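Local coordinates for protein serine proteinase inhibitor A (Sagittaria sagittifolia, PDB 3E8L) that probably inhibits trypsin and chymotrypsin simultaneously through two reactive sites, as a beta-trefoil inhibitor of the Kunitz family, at residues K52-E57 with E107-I112. The protein carries 2 engineered substitutions. Residues are numbered along the deposited sequence; the frame is centred on the assembly and turned at random.
Sequences KSYVYE and ETNGGI
Tyr54 and Glu107 meet through one hydrogen bond: the phenol OH of Tyr54 donates to OE1 of Glu107 at 2.6 Å. OE1 accepts on its syn lone pair, the one beside OE2. The two side chains reach toward each other. The carboxylate sits at the ring edge, with CD in the ring plane, but its own plane is turned 72° from the ring.

Two further close approaches carry no hydrogen bond. OE2 of Glu107 lies 3.4 Å from ring carbon CE1 of Tyr54. OD1 of Asn109 comes within 3.4 Å of the Tyr54 OH. Asn109 has CG anti to the backbone N (chi1 -164°), which brings its amide toward the phenol.

A salt bridge to Lys48 of strand 43-49 engages OE2 of Glu107. Pro116 of strand 113-119 touches both Tyr54 and Glu107. A phenylalanine in place of Tyr54 would probably leave OE1 of Glu107 without this donor and strand 107-108 less firmly tied to strand 52-57.

The contact lies at the surface of the beta-trefoil, where a side-chain bond joins strand 52-57 to strand 107-108, and Asn109 only approaches the phenol. With phenol and lysine on separate oxygens, the carboxylate is probably kept ionised and limited in its rotation.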
ATOM      1  N   LYS A  52      -6.768   7.344 -11.062  1.00 30.60           N
ATOM      2  CA  LYS A  52      -5.333   7.615 -10.899  1.00 29.59           C
ATOM      3  C   LYS A  52      -4.851   9.023 -11.300  1.00 29.17           C
ATOM      4  O   LYS A  52      -5.299   9.598 -12.291  1.00 29.19           O
ATOM      5  CB  LYS A  52      -4.544   6.547 -11.647  1.00 29.72           C
ATOM      6  CG  LYS A  52      -3.046   6.554 -11.416  1.00 29.99           C
ATOM      7  CD  LYS A  52      -2.382   5.409 -12.172  1.00 28.26           C
ATOM      8  CE  LYS A  52      -2.735   4.071 -11.567  1.00 27.62           C
ATOM      9  NZ  LYS A  52      -1.895   3.013 -12.171  1.00 28.74           N
ATOM     10  N   SER A  53      -3.915   9.551 -10.518  1.00 28.60           N
ATOM     11  CA  SER A  53      -3.386  10.903 -10.684  1.00 28.11           C
ATOM     12  C   SER A  53      -1.867  10.891 -10.645  1.00 27.90           C
ATOM     13  O   SER A  53      -1.265   9.939 -10.120  1.00 27.92           O
ATOM     14  CB  SER A  53      -3.875  11.795  -9.543  1.00 27.99           C
ATOM     15  OG  SER A  53      -5.212  12.205  -9.721  1.00 27.88           O
ATOM     16  N   TYR A  54      -1.236  11.939 -11.185  1.00 27.42           N
ATOM     17  CA  TYR A  54       0.203  12.128 -10.966  1.00 27.02           C
ATOM     18  C   TYR A  54       0.374  12.950  -9.704  1.00 27.47           C
ATOM     19  O   TYR A  54      -0.344  13.945  -9.525  1.00 27.25           O
ATOM     20  CB  TYR A  54       0.865  12.876 -12.118  1.00 26.23           C
ATOM     21  CG  TYR A  54       0.853  12.160 -13.444  1.00 23.83           C
ATOM     22  CD1 TYR A  54       1.826  11.233 -13.750  1.00 22.26           C
ATOM     23  CD2 TYR A  54      -0.119  12.437 -14.400  1.00 21.52           C
ATOM     24  CE1 TYR A  54       1.842  10.588 -14.967  1.00 21.84           C
ATOM     25  CE2 TYR A  54      -0.123  11.791 -15.631  1.00 21.87           C
ATOM     26  CZ  TYR A  54       0.874  10.858 -15.909  1.00 21.62           C
ATOM     27  OH  TYR A  54       0.906  10.193 -17.121  1.00 19.52           O
ATOM     28  N   VAL A  55       1.303  12.527  -8.839  1.00 27.67           N
ATOM     29  CA  VAL A  55       1.800  13.376  -7.759  1.00 28.22           C
ATOM     30  C   VAL A  55       2.725  14.448  -8.353  1.00 28.53           C
ATOM     31  O   VAL A  55       3.769  14.145  -8.946  1.00 28.44           O
ATOM     32  CB  VAL A  55       2.560  12.575  -6.682  1.00 28.33           C
ATOM     33  CG1 VAL A  55       2.932  13.488  -5.511  1.00 28.96           C
ATOM     34  CG2 VAL A  55       1.737  11.414  -6.192  1.00 27.72           C
ATOM     35  N   TYR A  56       2.320  15.699  -8.212  1.00 29.01           N
ATOM     36  CA  TYR A  56       3.106  16.828  -8.695  1.00 29.48           C
ATOM     37  C   TYR A  56       3.099  17.978  -7.686  1.00 30.22           C
ATOM     38  O   TYR A  56       2.272  18.020  -6.763  1.00 29.81           O
ATOM     39  CB  TYR A  56       2.549  17.313 -10.035  1.00 29.74           C
ATOM     40  CG  TYR A  56       1.506  18.413  -9.945  1.00 29.52           C
ATOM     41  CD1 TYR A  56       1.755  19.673 -10.485  1.00 29.88           C
ATOM     42  CD2 TYR A  56       0.271  18.194  -9.327  1.00 30.36           C
ATOM     43  CE1 TYR A  56       0.810  20.691 -10.403  1.00 30.25           C
ATOM     44  CE2 TYR A  56      -0.681  19.203  -9.237  1.00 29.14           C
ATOM     45  CZ  TYR A  56      -0.410  20.446  -9.777  1.00 30.11           C
ATOM     46  OH  TYR A  56      -1.359  21.450  -9.698  1.00 30.82           O
ATOM     47  N   GLU A  57       4.007  18.924  -7.874  1.00 31.09           N
ATOM     48  CA  GLU A  57       4.080  20.077  -7.002  1.00 32.04           C
ATOM     49  C   GLU A  57       3.150  21.183  -7.502  1.00 32.83           C
ATOM     50  O   GLU A  57       3.324  21.704  -8.603  1.00 33.77           O
ATOM     51  CB  GLU A  57       5.507  20.567  -6.954  1.00 31.74           C
ATOM     52  CG  GLU A  57       5.790  21.511  -5.824  1.00 33.02           C
ATOM     53  CD  GLU A  57       7.169  22.119  -5.946  1.00 33.36           C
ATOM     54  OE1 GLU A  57       8.096  21.366  -6.310  1.00 34.48           O
ATOM     55  OE2 GLU A  57       7.318  23.337  -5.693  1.00 32.90           O
ATOM     56  N   GLU A 107       6.989   5.598 -18.034  1.00 29.53           N
ATOM     57  CA  GLU A 107       6.257   6.114 -19.166  1.00 29.13           C
ATOM     58  C   GLU A 107       7.065   7.277 -19.756  1.00 29.38           C
ATOM     59  O   GLU A 107       8.003   7.778 -19.132  1.00 29.73           O
ATOM     60  CB  GLU A 107       4.845   6.573 -18.739  1.00 28.74           C
ATOM     61  CG  GLU A 107       4.815   7.563 -17.555  1.00 27.93           C
ATOM     62  CD  GLU A 107       3.453   8.213 -17.322  1.00 27.49           C
ATOM     63  OE1 GLU A 107       3.196   9.285 -17.908  1.00 28.15           O
ATOM     64  OE2 GLU A 107       2.646   7.680 -16.536  1.00 26.18           O
ATOM     65  N   THR A 108       6.702   7.692 -20.957  1.00 29.22           N
ATOM     66  CA  THR A 108       7.275   8.868 -21.562  1.00 29.28           C
ATOM     67  C   THR A 108       6.201   9.919 -21.684  1.00 29.28           C
ATOM     68  O   THR A 108       5.110   9.637 -22.158  1.00 29.34           O
ATOM     69  CB  THR A 108       7.837   8.548 -22.930  1.00 29.20           C
ATOM     70  OG1 THR A 108       8.751   7.461 -22.786  1.00 29.41           O
ATOM     71  CG2 THR A 108       8.570   9.757 -23.487  1.00 28.67           C
ATOM     72  N   ASN A 109       6.525  11.133 -21.260  1.00 29.57           N
ATOM     73  CA  ASN A 109       5.557  12.211 -21.128  1.00 29.78           C
ATOM     74  C   ASN A 109       6.298  13.541 -21.119  1.00 29.36           C
ATOM     75  O   ASN A 109       7.082  13.819 -20.202  1.00 29.85           O
ATOM     76  CB  ASN A 109       4.805  12.024 -19.804  1.00 30.31           C
ATOM     77  CG  ASN A 109       3.533  12.843 -19.711  1.00 31.87           C
ATOM     78  OD1 ASN A 109       2.667  12.525 -18.898  1.00 35.49           O
ATOM     79  ND2 ASN A 109       3.416  13.904 -20.508  1.00 33.00           N
ATOM     80  N   GLY A 110       6.055  14.362 -22.131  1.00 28.74           N
ATOM     81  CA  GLY A 110       6.743  15.643 -22.239  1.00 27.62           C
ATOM     82  C   GLY A 110       8.169  15.434 -22.711  1.00 27.35           C
ATOM     83  O   GLY A 110       9.039  16.266 -22.464  1.00 27.78           O
ATOM     84  N   GLY A 111       8.410  14.330 -23.410  1.00 26.57           N
ATOM     85  CA  GLY A 111       9.756  13.977 -23.816  1.00 26.12           C
ATOM     86  C   GLY A 111      10.568  13.478 -22.628  1.00 25.83           C
ATOM     87  O   GLY A 111      11.776  13.404 -22.704  1.00 25.47           O
ATOM     88  N   ILE A 112       9.891  13.152 -21.528  1.00 25.61           N
ATOM     89  CA  ILE A 112      10.548  12.627 -20.343  1.00 25.97           C
ATOM     90  C   ILE A 112      10.162  11.156 -20.110  1.00 26.03           C
ATOM     91  O   ILE A 112       8.976  10.805 -20.120  1.00 25.76           O
ATOM     92  CB  ILE A 112      10.235  13.480 -19.072  1.00 25.61           C
ATOM     93  CG1 ILE A 112      10.561  14.963 -19.291  1.00 25.83           C
ATOM     94  CG2 ILE A 112      10.997  12.960 -17.873  1.00 26.50           C
ATOM     95  CD1 ILE A 112      12.030  15.347 -19.218  1.00 25.07           C
TER